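Local coordinates for Bse634I restriction endonuclease (Geobacillus stearothermophilus, PDB 1KNV), which is a type II restriction endonuclease of the PDDEXK clan that probably cuts DNA at a specific sequence with the aid of metal ions, at residues T3-S8 against K55-A60; I31-H36 against D48-Y53; D98-K103 against D154-E159; L148-K153 against G184-D189. One frame throughout, in Å; residues are numbered along the deposited sequence.

Interaction 1 (T3-S8 against K55-A60); sequences TNLTNS and KDVVKA
Ser8 and Val57 meet most tightly: CB of Ser8 sits in the fork of the valine, 3.3 Å from Val57 CG1 and 3.3 Å from Val57 CG2, closer than carbons normally approach. Leu5 covers the next part of the helix surface. Its CB lies 3.9 Å from Ala60 CB, while CD2 lies 4.1 Å from Val57 CG2, with the two branched side chains crossing obliquely. Thr6 adds its methyl, CG2 standing 3.9 Å from Ala60 CB. No hydrogen bond joins the two segments, so apolar packing carries the contact. It lays the N-terminal arm, folded into a type I beta turn from Leu5 to Ser8, on the last turns of helix 43-60; the strand hairpin 11-16 and 19-24 follows directly in the chain. Val57 also touches Cys10 and Val11, which continues the same apolar surface into that hairpin. The Ser8 hydroxyl is held from beyond the interface. With OG anti to the backbone N (chi1 177°), it hydrogen-bonds to Glu32, to Tyr53 OH and to the backbone N of Cys10. Lys61, just past the helix segment, gives a further polar tie from its NZ to Thr6 O.

Interaction 2 (I31-H36 against D48-Y53); sequences IELYHH and DKLENY
Leu33 lies across the Tyr53 ring where the end of helix 26-33 packs on the middle of helix 43-60, a helix-helix contact in the N-terminal part of the chain. The two side chains run past each other in opposite directions, and Leu33 CD2 makes a CH-pi contact over the ring face, 3.9 Å from the centroid and 12° off the normal. Its other methyl, CD1, wedges between Leu50 CD2 at 3.5 Å, a tight fit, and Tyr53 CB at 3.7 Å. Glu32 approaches the same ring at its edge, close to the ring plane, with carboxylate and ring turned 77° apart. Tyr53 OH donates to Glu32 OE1 at 2.4 Å, a very short bond whose exact length is doubtful. A phenylalanine in place of Tyr53 would keep the ring beneath Leu33 but would probably leave Glu32 OE1 and Ser8 OG without the hydroxyl they both bond. Lys49, fully extended, passes the same leucine methyl, CE 3.9 Å from Leu33 CD1. Tyr34, hydrogen-bonded through its hydroxyl to Asn46, crosses Leu50 at about a right angle: Leu50 CD2 sits at the ring edge, 4.1 Å from Tyr34 CE1.

Interaction 3 (D98-K103 against D154-E159); sequences DYLIIK and DLIKSE
Leu100 and Ile156 supply the main apolar contact, their side chains sliding past each other in opposite directions. Ile156 CD1 presses on Leu100 CD2 at 3.4 Å, tighter than ordinary van der Waals packing, and lies 3.6 Å from Leu100 CG. The other leucine methyl serves a different neighbour: Leu100 CD1 rests 3.9 Å from Leu155 CB, the two leucines crossing at about a right angle. Ile156 also packs on backbone, its CD1 coming within 3.5 Å of Tyr99 O and 4.2 Å of Asp98 C. The bend of the isoleucine, with CD1 turned off the extended path (chi2 -59°), lays this methyl against the start of the strand. Strand 99-103 is an outermost strand of the five-stranded mixed sheet in this PDDEXK-clan chain, and residues 154-159 belong to the loop that leaves the adjoining strand 147-151 and folds back over Leu100. Tyr160 and Ile182 also touch Leu100, while Leu155 additionally packs on Ile150. Polar ties lie outside the interface itself. Tyr99 O accepts a hydrogen bond from Arg91 of helix 68-93, and within the loop Lys157 NZ forms a salt bridge with Glu159 OE2 at 3.5 Å.

Interaction 4 (L148-K153 against G184-D189); sequences LIIRQK and GKCKWD
Gln152, just past the end of strand 147-151, reaches to the backbone of Lys185 and Lys187, a largely buried contact between the exit of a sheet strand and the irregular chain that leads into strand 191-198. The glutamine chain is extended, CG anti to the backbone N (chi1 -168°) and CD anti in turn (chi2 173°), which spans the gap of 7.5 Å between Gln152 CA and Cys186 CA. Its carboxamide carbon faces two backbone polar groups at nearly equal range: Gln152 CD is 3.8 Å from Lys185 O and 3.9 Å from Lys187 N. Against this amide lie CB and CG of Lys187, whose side chain runs at a slant to the glutamine; the lysine then bends (chi3 50°) and leads its amine away. An alanine in place of Gln152 would probably leave Lys185 O and Lys187 N without the amide that faces them, and would open a gap beside the start of the Lys187 side chain. Two residues earlier, on the strand, Ile150 adds an apolar touch through CD1 to Cys186 SG, uncertain because the cysteine has two modelled positions. Further along the loop, Trp188 points from this contact toward helix 203-227, where it stacks on Tyr227. Arg151 pairs with Ser190 through the backbone, so loop and strand converge where the antiparallel strands 147-151 and 191-198 lie side by side, neighbours in the mixed central sheet of the PDDEXK nuclease fold.

How the interactions relate
The four contacts form two pairs. Interactions 1 and 2 share helix 43-60, with centres 12 Å apart, and interaction 2 is nested along the chain inside the loop closed by interaction 1; Leu5 CD2 also packs 4.1 Å from Tyr53 CE1. Interactions 3 and 4, with centres 9 Å apart, interleave along the chain and join through neighbouring strands, Leu100 O lying 2.8 Å from Ile150 N in a probable hydrogen bond. Between the pairs, interactions 2 and 3 remain about 14 Å apart at their nearest atoms. All four lie away from Asp146 and Leu197, which bind calcium in a structure of this protein, although strand 147-151 of interaction 4 follows directly on Asp146.

Interaction 1 (T3-S8 against K55-A60)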
loop_
_atom_site.group_PDB
_atom_site.type_symbol
_atom_site.label_atom_id
_atom_site.label_comp_id
_atom_site.label_asym_id
_atom_site.label_seq_id
_atom_site.Cartn_x
_atom_site.Cartn_y
_atom_site.Cartn_z
ATOM N N THR B 3 49.208 14.505 -41.910
ATOM C CA THR B 3 49.940 13.356 -42.591
ATOM C C THR B 3 48.985 12.249 -42.997
ATOM O O THR B 3 48.286 11.673 -42.153
ATOM C CB THR B 3 51.164 12.749 -41.709
ATOM N N ASN B 4 49.046 11.933 -44.277
ATOM C CA ASN B 4 48.167 11.018 -44.988
ATOM C C ASN B 4 46.761 10.616 -44.530
ATOM O O ASN B 4 46.468 9.557 -43.911
ATOM C CB ASN B 4 48.899 9.782 -45.515
ATOM C CG ASN B 4 48.707 9.634 -47.054
ATOM O OD1 ASN B 4 49.556 10.041 -47.856
ATOM N ND2 ASN B 4 47.547 9.117 -47.461
ATOM N N LEU B 5 45.885 11.487 -45.010
ATOM C CA LEU B 5 44.452 11.525 -44.811
ATOM C C LEU B 5 43.724 10.805 -45.937
ATOM O O LEU B 5 42.785 10.061 -45.641
ATOM C CB LEU B 5 44.035 12.965 -44.790
ATOM C CG LEU B 5 44.732 13.888 -43.824
ATOM C CD1 LEU B 5 44.420 15.335 -44.145
ATOM C CD2 LEU B 5 44.268 13.494 -42.464
ATOM N N THR B 6 44.091 11.025 -47.211
ATOM C CA THR B 6 43.447 10.316 -48.317
ATOM C C THR B 6 43.584 8.859 -47.938
ATOM O O THR B 6 43.048 7.966 -48.598
ATOM C CB THR B 6 44.174 10.520 -49.657
ATOM O OG1 THR B 6 45.467 9.906 -49.600
ATOM C CG2 THR B 6 44.284 11.984 -49.968
ATOM N N ASN B 7 44.305 8.649 -46.847
ATOM C CA ASN B 7 44.573 7.344 -46.275
ATOM C C ASN B 7 43.798 7.027 -44.982
ATOM O O ASN B 7 44.037 5.995 -44.349
ATOM C CB ASN B 7 46.046 7.244 -45.959
ATOM C CG ASN B 7 46.562 5.865 -46.123
ATOM O OD1 ASN B 7 46.678 5.351 -47.231
ATOM N ND2 ASN B 7 46.886 5.228 -45.011
ATOM N N SER B 8 42.897 7.902 -44.551
ATOM C CA SER B 8 42.149 7.618 -43.328
ATOM C C SER B 8 41.074 6.582 -43.615
ATOM O O SER B 8 40.648 6.407 -44.760
ATOM C CB SER B 8 41.497 8.880 -42.750
ATOM O OG SER B 8 40.736 8.541 -41.602
ATOM N N LYS B 55 35.935 15.431 -41.392
ATOM C CA LYS B 55 35.657 16.402 -42.440
ATOM C C LYS B 55 36.904 16.684 -43.288
ATOM O O LYS B 55 36.799 16.906 -44.494
ATOM C CB LYS B 55 35.109 17.696 -41.832
ATOM C CG LYS B 55 33.688 17.557 -41.300
ATOM C CD LYS B 55 33.153 18.886 -40.788
ATOM C CE LYS B 55 31.677 18.796 -40.436
ATOM N NZ LYS B 55 31.137 20.099 -39.960
ATOM N N ASP B 56 38.080 16.673 -42.666
ATOM C CA ASP B 56 39.307 16.897 -43.412
ATOM C C ASP B 56 39.574 15.689 -44.292
ATOM O O ASP B 56 39.990 15.836 -45.440
ATOM C CB ASP B 56 40.500 17.122 -42.481
ATOM C CG ASP B 56 40.434 18.450 -41.763
ATOM O OD1 ASP B 56 39.722 19.355 -42.251
ATOM O OD2 ASP B 56 41.104 18.594 -40.721
ATOM N N VAL B 57 39.331 14.495 -43.762
ATOM C CA VAL B 57 39.548 13.268 -44.526
ATOM C C VAL B 57 38.613 13.178 -45.737
ATOM O O VAL B 57 38.998 12.694 -46.800
ATOM C CB VAL B 57 39.353 12.031 -43.635
ATOM C CG1 VAL B 57 39.366 10.760 -44.479
ATOM C CG2 VAL B 57 40.454 11.988 -42.580
ATOM N N VAL B 58 37.379 13.636 -45.574
ATOM C CA VAL B 58 36.429 13.611 -46.678
ATOM C C VAL B 58 36.954 14.508 -47.797
ATOM O O VAL B 58 36.932 14.136 -48.970
ATOM C CB VAL B 58 35.044 14.144 -46.248
ATOM C CG1 VAL B 58 34.124 14.219 -47.451
ATOM C CG2 VAL B 58 34.441 13.244 -45.187
ATOM N N LYS B 59 37.434 15.689 -47.415
ATOM C CA LYS B 59 37.949 16.662 -48.367
ATOM C C LYS B 59 39.195 16.172 -49.078
ATOM O O LYS B 59 39.312 16.331 -50.289
ATOM C CB LYS B 59 38.233 17.995 -47.669
ATOM C CG LYS B 59 38.563 19.119 -48.641
ATOM C CD LYS B 59 38.602 20.495 -47.979
ATOM C CE LYS B 59 39.017 21.563 -48.997
ATOM N NZ LYS B 59 39.046 22.968 -48.460
ATOM N N ALA B 60 40.122 15.570 -48.339
ATOM C CA ALA B 60 41.357 15.066 -48.938
ATOM C C ALA B 60 41.086 13.902 -49.878
ATOM O O ALA B 60 41.920 13.573 -50.713
ATOM C CB ALA B 60 42.335 14.633 -47.856
#

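Interaction 2 (I31-H36 against D48-Y53)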
loop_
_atom_site.group_PDB
_atom_site.type_symbol
_atom_site.label_atom_id
_atom_site.label_comp_id
_atom_site.label_asym_id
_atom_site.label_seq_id
_atom_site.Cartn_x
_atom_site.Cartn_y
_atom_site.Cartn_z
ATOM N N ILE B 31 40.207 5.408 -32.933
ATOM C CA ILE B 31 41.493 4.735 -32.861
ATOM C C ILE B 31 42.593 5.571 -33.508
ATOM O O ILE B 31 43.664 5.759 -32.930
ATOM C CB ILE B 31 41.416 3.364 -33.548
ATOM C CG1 ILE B 31 40.309 2.535 -32.900
ATOM C CG2 ILE B 31 42.748 2.648 -33.430
ATOM C CD1 ILE B 31 40.116 1.204 -33.538
ATOM N N GLU B 32 42.310 6.071 -34.708
ATOM C CA GLU B 32 43.252 6.892 -35.453
ATOM C C GLU B 32 43.664 8.135 -34.682
ATOM O O GLU B 32 44.799 8.587 -34.807
ATOM C CB GLU B 32 42.649 7.299 -36.812
ATOM C CG GLU B 32 42.818 6.237 -37.901
ATOM C CD GLU B 32 42.005 6.553 -39.145
ATOM O OE1 GLU B 32 41.811 7.755 -39.430
ATOM O OE2 GLU B 32 41.573 5.599 -39.829
ATOM N N LEU B 33 42.758 8.686 -33.886
ATOM C CA LEU B 33 43.093 9.895 -33.146
ATOM C C LEU B 33 43.466 9.627 -31.689
ATOM O O LEU B 33 43.854 10.545 -30.969
ATOM C CB LEU B 33 41.951 10.896 -33.201
ATOM C CG LEU B 33 41.573 11.463 -34.551
ATOM C CD1 LEU B 33 40.458 12.483 -34.399
ATOM C CD2 LEU B 33 42.807 12.086 -35.127
ATOM N N TYR B 34 43.385 8.371 -31.256
ATOM C CA TYR B 34 43.755 8.039 -29.883
ATOM C C TYR B 34 44.642 6.802 -29.757
ATOM O O TYR B 34 44.383 5.904 -28.960
ATOM C CB TYR B 34 42.509 7.894 -29.009
ATOM C CG TYR B 34 41.682 9.163 -28.959
ATOM C CD1 TYR B 34 40.615 9.357 -29.828
ATOM C CD2 TYR B 34 41.994 10.181 -28.073
ATOM C CE1 TYR B 34 39.881 10.539 -29.815
ATOM C CE2 TYR B 34 41.269 11.365 -28.057
ATOM C CZ TYR B 34 40.219 11.529 -28.933
ATOM O OH TYR B 34 39.498 12.702 -28.932
ATOM N N HIS B 35 45.714 6.789 -30.541
ATOM C CA HIS B 35 46.680 5.702 -30.527
ATOM C C HIS B 35 47.524 5.749 -29.267
ATOM O O HIS B 35 48.090 4.735 -28.877
ATOM C CB HIS B 35 47.635 5.800 -31.723
ATOM C CG HIS B 35 47.135 5.137 -32.968
ATOM N ND1 HIS B 35 46.370 5.793 -33.911
ATOM C CD2 HIS B 35 47.318 3.882 -33.443
ATOM C CE1 HIS B 35 46.110 4.974 -34.914
ATOM N NE2 HIS B 35 46.675 3.806 -34.656
ATOM N N HIS B 36 47.619 6.916 -28.635
ATOM C CA HIS B 36 48.459 7.030 -27.450
ATOM C C HIS B 36 47.841 7.621 -26.191
ATOM O O HIS B 36 48.518 7.761 -25.174
ATOM C CB HIS B 36 49.735 7.805 -27.796
ATOM C CG HIS B 36 50.607 7.116 -28.804
ATOM N ND1 HIS B 36 50.308 7.077 -30.149
ATOM C CD2 HIS B 36 51.763 6.424 -28.655
ATOM C CE1 HIS B 36 51.239 6.392 -30.788
ATOM N NE2 HIS B 36 52.133 5.984 -29.905
ATOM N N ASP B 48 34.312 17.854 -31.492
ATOM C CA ASP B 48 34.489 18.765 -32.626
ATOM C C ASP B 48 35.732 18.344 -33.395
ATOM O O ASP B 48 35.719 18.309 -34.618
ATOM C CB ASP B 48 34.637 20.212 -32.173
ATOM C CG ASP B 48 33.346 20.776 -31.638
ATOM O OD1 ASP B 48 32.279 20.181 -31.929
ATOM O OD2 ASP B 48 33.402 21.805 -30.933
ATOM N N LYS B 49 36.792 17.993 -32.671
ATOM C CA LYS B 49 38.045 17.553 -33.277
ATOM C C LYS B 49 37.828 16.333 -34.147
ATOM O O LYS B 49 38.272 16.289 -35.293
ATOM C CB LYS B 49 39.055 17.229 -32.185
ATOM C CG LYS B 49 40.131 16.244 -32.587
ATOM C CD LYS B 49 40.956 15.872 -31.369
ATOM C CE LYS B 49 41.995 14.815 -31.680
ATOM N NZ LYS B 49 42.711 14.410 -30.431
ATOM N N LEU B 50 37.155 15.334 -33.585
ATOM C CA LEU B 50 36.858 14.114 -34.310
ATOM C C LEU B 50 36.049 14.467 -35.555
ATOM O O LEU B 50 36.328 13.970 -36.645
ATOM C CB LEU B 50 36.073 13.144 -33.413
ATOM C CG LEU B 50 36.898 12.344 -32.393
ATOM C CD1 LEU B 50 36.031 11.869 -31.251
ATOM C CD2 LEU B 50 37.539 11.159 -33.089
ATOM N N GLU B 51 35.059 15.338 -35.395
ATOM C CA GLU B 51 34.228 15.745 -36.521
ATOM C C GLU B 51 35.064 16.378 -37.628
ATOM O O GLU B 51 35.040 15.927 -38.781
ATOM C CB GLU B 51 33.151 16.731 -36.069
ATOM C CG GLU B 51 32.295 17.230 -37.223
ATOM C CD GLU B 51 30.971 17.805 -36.775
ATOM O OE1 GLU B 51 30.206 18.255 -37.651
ATOM O OE2 GLU B 51 30.691 17.802 -35.555
ATOM N N ASN B 52 35.795 17.429 -37.269
ATOM C CA ASN B 52 36.643 18.126 -38.218
ATOM C C ASN B 52 37.628 17.157 -38.847
ATOM O O ASN B 52 37.927 17.250 -40.038
ATOM C CB ASN B 52 37.394 19.252 -37.529
ATOM C CG ASN B 52 36.466 20.255 -36.902
ATOM O OD1 ASN B 52 35.397 20.543 -37.443
ATOM N ND2 ASN B 52 36.868 20.807 -35.763
ATOM N N TYR B 53 38.134 16.223 -38.054
ATOM C CA TYR B 53 39.065 15.252 -38.591
ATOM C C TYR B 53 38.416 14.494 -39.734
ATOM O O TYR B 53 38.991 14.363 -40.809
ATOM C CB TYR B 53 39.476 14.249 -37.536
ATOM C CG TYR B 53 40.322 13.140 -38.105
ATOM C CD1 TYR B 53 41.628 13.379 -38.533
ATOM C CD2 TYR B 53 39.831 11.843 -38.190
ATOM C CE1 TYR B 53 42.423 12.347 -39.026
ATOM C CE2 TYR B 53 40.616 10.803 -38.680
ATOM C CZ TYR B 53 41.910 11.060 -39.091
ATOM O OH TYR B 53 42.694 10.025 -39.539
#

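Interaction 3 (D98-K103 against D154-E159)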
loop_
_atom_site.group_PDB
_atom_site.type_symbol
_atom_site.label_atom_id
_atom_site.label_comp_id
_atom_site.label_asym_id
_atom_site.label_seq_id
_atom_site.Cartn_x
_atom_site.Cartn_y
_atom_site.Cartn_z
ATOM N N ASP B 98 33.991 -3.817 -6.388
ATOM C CA ASP B 98 32.683 -4.465 -6.343
ATOM C C ASP B 98 31.680 -3.821 -7.276
ATOM O O ASP B 98 30.551 -4.278 -7.371
ATOM C CB ASP B 98 32.115 -4.428 -4.936
ATOM C CG ASP B 98 33.078 -4.962 -3.914
ATOM O OD1 ASP B 98 33.693 -6.027 -4.162
ATOM O OD2 ASP B 98 33.215 -4.314 -2.853
ATOM N N TYR B 99 32.106 -2.767 -7.965
ATOM C CA TYR B 99 31.236 -2.026 -8.870
ATOM C C TYR B 99 31.509 -2.206 -10.359
ATOM O O TYR B 99 32.633 -2.450 -10.786
ATOM C CB TYR B 99 31.323 -0.533 -8.550
ATOM C CG TYR B 99 30.676 -0.129 -7.251
ATOM C CD1 TYR B 99 29.375 0.371 -7.225
ATOM C CD2 TYR B 99 31.362 -0.248 -6.044
ATOM C CE1 TYR B 99 28.775 0.747 -6.030
ATOM C CE2 TYR B 99 30.772 0.124 -4.844
ATOM C CZ TYR B 99 29.481 0.622 -4.845
ATOM O OH TYR B 99 28.900 1.007 -3.667
ATOM N N LEU B 100 30.443 -2.080 -11.135
ATOM C CA LEU B 100 30.499 -2.148 -12.583
ATOM C C LEU B 100 29.659 -0.973 -13.045
ATOM O O LEU B 100 28.515 -0.809 -12.619
ATOM C CB LEU B 100 29.892 -3.452 -13.131
ATOM C CG LEU B 100 30.682 -4.765 -13.029
ATOM C CD1 LEU B 100 29.964 -5.875 -13.810
ATOM C CD2 LEU B 100 32.083 -4.557 -13.587
ATOM N N ILE B 101 30.252 -0.134 -13.882
ATOM C CA ILE B 101 29.567 1.022 -14.444
ATOM C C ILE B 101 29.504 0.677 -15.933
ATOM O O ILE B 101 30.481 0.826 -16.660
ATOM C CB ILE B 101 30.377 2.296 -14.181
ATOM C CG1 ILE B 101 30.600 2.431 -12.676
ATOM C CG2 ILE B 101 29.650 3.501 -14.721
ATOM C CD1 ILE B 101 31.653 3.405 -12.298
ATOM N N ILE B 102 28.345 0.196 -16.368
ATOM C CA ILE B 102 28.150 -0.254 -17.740
ATOM C C ILE B 102 27.403 0.660 -18.694
ATOM O O ILE B 102 26.338 1.185 -18.375
ATOM C CB ILE B 102 27.414 -1.598 -17.743
ATOM C CG1 ILE B 102 28.164 -2.588 -16.856
ATOM C CG2 ILE B 102 27.266 -2.105 -19.165
ATOM C CD1 ILE B 102 27.396 -3.865 -16.603
ATOM N N LYS B 103 27.957 0.814 -19.891
ATOM C CA LYS B 103 27.343 1.640 -20.916
ATOM C C LYS B 103 26.306 0.779 -21.629
ATOM O O LYS B 103 26.653 -0.199 -22.279
ATOM C CB LYS B 103 28.401 2.117 -21.908
ATOM C CG LYS B 103 28.127 3.505 -22.443
ATOM C CD LYS B 103 26.842 3.518 -23.198
ATOM C CE LYS B 103 26.282 4.908 -23.346
ATOM N NZ LYS B 103 24.961 4.781 -24.012
ATOM N N ASP B 154 30.849 -10.662 -7.109
ATOM C CA ASP B 154 31.045 -11.846 -7.926
ATOM C C ASP B 154 30.954 -11.629 -9.434
ATOM O O ASP B 154 31.169 -12.561 -10.204
ATOM C CB ASP B 154 30.068 -12.948 -7.493
ATOM C CG ASP B 154 28.653 -12.703 -7.972
ATOM O OD1 ASP B 154 28.402 -11.669 -8.622
ATOM O OD2 ASP B 154 27.781 -13.551 -7.701
ATOM N N LEU B 155 30.640 -10.412 -9.867
ATOM C CA LEU B 155 30.541 -10.120 -11.300
ATOM C C LEU B 155 31.857 -9.586 -11.862
ATOM O O LEU B 155 32.018 -9.462 -13.080
ATOM C CB LEU B 155 29.454 -9.071 -11.561
ATOM C CG LEU B 155 28.008 -9.442 -11.269
ATOM C CD1 LEU B 155 27.113 -8.265 -11.610
ATOM C CD2 LEU B 155 27.617 -10.644 -12.087
ATOM N N ILE B 156 32.790 -9.272 -10.967
ATOM C CA ILE B 156 34.075 -8.697 -11.340
ATOM C C ILE B 156 35.141 -9.667 -11.848
ATOM O O ILE B 156 35.522 -10.607 -11.155
ATOM C CB ILE B 156 34.650 -7.900 -10.155
ATOM C CG1 ILE B 156 33.576 -6.950 -9.608
ATOM C CG2 ILE B 156 35.905 -7.133 -10.586
ATOM C CD1 ILE B 156 33.053 -5.955 -10.600
ATOM N N LYS B 157 35.610 -9.424 -13.071
ATOM C CA LYS B 157 36.654 -10.233 -13.686
ATOM C C LYS B 157 37.935 -9.403 -13.650
ATOM O O LYS B 157 37.890 -8.176 -13.792
ATOM C CB LYS B 157 36.287 -10.570 -15.132
ATOM C CG LYS B 157 34.961 -11.300 -15.260
ATOM C CD LYS B 157 34.821 -12.054 -16.579
ATOM C CE LYS B 157 34.829 -11.128 -17.782
ATOM N NZ LYS B 157 34.705 -11.883 -19.074
ATOM N N SER B 158 39.073 -10.065 -13.454
ATOM C CA SER B 158 40.362 -9.377 -13.391
ATOM C C SER B 158 40.645 -8.492 -14.611
ATOM O O SER B 158 41.316 -7.464 -14.488
ATOM C CB SER B 158 41.501 -10.390 -13.230
ATOM O OG SER B 158 41.756 -11.085 -14.444
ATOM N N GLU B 159 40.138 -8.881 -15.782
ATOM C CA GLU B 159 40.362 -8.102 -16.997
ATOM C C GLU B 159 39.804 -6.694 -16.901
ATOM O O GLU B 159 40.308 -5.778 -17.553
ATOM C CB GLU B 159 39.718 -8.761 -18.213
ATOM C CG GLU B 159 40.076 -10.191 -18.439
ATOM C CD GLU B 159 39.017 -11.103 -17.906
ATOM O OE1 GLU B 159 39.072 -11.451 -16.706
ATOM O OE2 GLU B 159 38.110 -11.452 -18.690
#

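Interaction 4 (L148-K153 against G184-D189)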
loop_
_atom_site.group_PDB
_atom_site.type_symbol
_atom_site.label_atom_id
_atom_site.label_comp_id
_atom_site.label_asym_id
_atom_site.label_seq_id
_atom_site.Cartn_x
_atom_site.Cartn_y
_atom_site.Cartn_z
ATOM N N LEU B 148 24.421 2.228 -16.293
ATOM C CA LEU B 148 24.030 1.458 -15.113
ATOM C C LEU B 148 25.173 1.300 -14.101
ATOM O O LEU B 148 26.302 0.971 -14.481
ATOM C CB LEU B 148 23.620 0.042 -15.488
ATOM C CG LEU B 148 22.325 -0.278 -16.176
ATOM C CD1 LEU B 148 22.163 -1.799 -16.208
ATOM C CD2 LEU B 148 21.233 0.396 -15.402
ATOM N N ILE B 149 24.889 1.545 -12.832
ATOM C CA ILE B 149 25.882 1.360 -11.788
ATOM C C ILE B 149 25.402 0.139 -11.022
ATOM O O ILE B 149 24.300 0.134 -10.473
ATOM C CB ILE B 149 25.989 2.596 -10.875
ATOM C CG1 ILE B 149 26.607 3.791 -11.645
ATOM C CG2 ILE B 149 26.892 2.264 -9.688
ATOM C CD1 ILE B 149 25.800 4.269 -12.827
ATOM N N ILE B 150 26.192 -0.917 -11.104
ATOM C CA ILE B 150 25.875 -2.193 -10.480
ATOM C C ILE B 150 26.882 -2.530 -9.391
ATOM O O ILE B 150 28.058 -2.197 -9.506
ATOM C CB ILE B 150 25.917 -3.327 -11.534
ATOM C CG1 ILE B 150 24.811 -3.115 -12.566
ATOM C CG2 ILE B 150 25.799 -4.680 -10.878
ATOM C CD1 ILE B 150 24.985 -3.928 -13.792
ATOM N N ARG B 151 26.419 -3.137 -8.314
ATOM C CA ARG B 151 27.316 -3.509 -7.239
ATOM C C ARG B 151 27.092 -4.972 -6.867
ATOM O O ARG B 151 26.096 -5.323 -6.234
ATOM C CB ARG B 151 27.099 -2.629 -6.005
ATOM C CG ARG B 151 28.146 -2.872 -4.930
ATOM C CD ARG B 151 27.790 -2.176 -3.649
ATOM N NE ARG B 151 28.842 -2.382 -2.665
ATOM C CZ ARG B 151 28.876 -1.756 -1.502
ATOM N NH1 ARG B 151 27.910 -0.885 -1.178
ATOM N NH2 ARG B 151 29.882 -1.979 -0.667
ATOM N N GLN B 152 28.015 -5.829 -7.289
ATOM C CA GLN B 152 27.938 -7.260 -7.015
ATOM C C GLN B 152 29.342 -7.818 -7.243
ATOM O O GLN B 152 29.746 -8.080 -8.373
ATOM C CB GLN B 152 26.918 -7.924 -7.955
ATOM C CG GLN B 152 26.547 -9.354 -7.566
ATOM C CD GLN B 152 25.412 -9.910 -8.404
ATOM O OE1 GLN B 152 25.540 -10.957 -9.036
ATOM N NE2 GLN B 152 24.293 -9.207 -8.413
ATOM N N LYS B 153 30.083 -7.990 -6.159
ATOM C CA LYS B 153 31.453 -8.468 -6.244
ATOM C C LYS B 153 31.706 -9.651 -7.167
ATOM O O LYS B 153 32.666 -9.643 -7.931
ATOM C CB LYS B 153 31.986 -8.806 -4.850
ATOM C CG LYS B 153 33.472 -9.130 -4.857
ATOM C CD LYS B 153 34.033 -9.320 -3.460
ATOM C CE LYS B 153 35.512 -9.680 -3.534
ATOM N NZ LYS B 153 36.125 -9.922 -2.193
ATOM N N GLY B 184 21.826 -12.139 -17.076
ATOM C CA GLY B 184 21.212 -13.161 -16.245
ATOM C C GLY B 184 21.909 -13.426 -14.934
ATOM O O GLY B 184 21.539 -14.344 -14.218
ATOM N N LYS B 185 22.891 -12.607 -14.596
ATOM C CA LYS B 185 23.661 -12.797 -13.369
ATOM C C LYS B 185 23.428 -11.800 -12.238
ATOM O O LYS B 185 23.896 -12.013 -11.123
ATOM C CB LYS B 185 25.157 -12.733 -13.689
ATOM C CG LYS B 185 25.712 -13.775 -14.650
ATOM C CD LYS B 185 27.149 -13.391 -15.015
ATOM C CE LYS B 185 27.922 -14.548 -15.617
ATOM N NZ LYS B 185 27.213 -15.141 -16.782
ATOM N N CYS B 186 22.707 -10.722 -12.518
ATOM C CA CYS B 186 22.479 -9.699 -11.510
ATOM C C CYS B 186 21.302 -9.889 -10.579
ATOM O O CYS B 186 20.180 -10.100 -11.019
ATOM C CB CYS B 186 22.348 -8.342 -12.184
ATOM S SG CYS B 186 23.806 -7.897 -13.081
ATOM N N LYS B 187 21.576 -9.795 -9.282
ATOM C CA LYS B 187 20.535 -9.905 -8.276
ATOM C C LYS B 187 19.824 -8.569 -8.439
ATOM O O LYS B 187 20.467 -7.542 -8.657
ATOM C CB LYS B 187 21.144 -10.010 -6.875
ATOM C CG LYS B 187 21.787 -11.357 -6.554
ATOM C CD LYS B 187 22.511 -11.314 -5.210
ATOM C CE LYS B 187 21.614 -10.737 -4.105
ATOM N NZ LYS B 187 22.223 -10.830 -2.733
ATOM N N TRP B 188 18.504 -8.582 -8.346
ATOM C CA TRP B 188 17.725 -7.369 -8.527
ATOM C C TRP B 188 18.195 -6.181 -7.696
ATOM O O TRP B 188 18.205 -5.056 -8.192
ATOM C CB TRP B 188 16.251 -7.642 -8.227
ATOM C CG TRP B 188 15.950 -7.711 -6.784
ATOM C CD1 TRP B 188 16.158 -8.766 -5.948
ATOM C CD2 TRP B 188 15.403 -6.659 -5.979
ATOM N NE1 TRP B 188 15.771 -8.434 -4.664
ATOM C CE2 TRP B 188 15.307 -7.143 -4.661
ATOM C CE3 TRP B 188 14.990 -5.346 -6.248
ATOM C CZ2 TRP B 188 14.807 -6.369 -3.619
ATOM C CZ3 TRP B 188 14.496 -4.582 -5.213
ATOM C CH2 TRP B 188 14.410 -5.091 -3.919
ATOM N N ASP B 189 18.577 -6.419 -6.440
ATOM C CA ASP B 189 19.016 -5.317 -5.588
ATOM C C ASP B 189 20.493 -4.970 -5.758
ATOM O O ASP B 189 21.074 -4.252 -4.941
ATOM C CB ASP B 189 18.708 -5.612 -4.122
ATOM C CG ASP B 189 19.376 -6.871 -3.622
ATOM O OD1 ASP B 189 19.469 -7.005 -2.388
ATOM O OD2 ASP B 189 19.796 -7.720 -4.438
#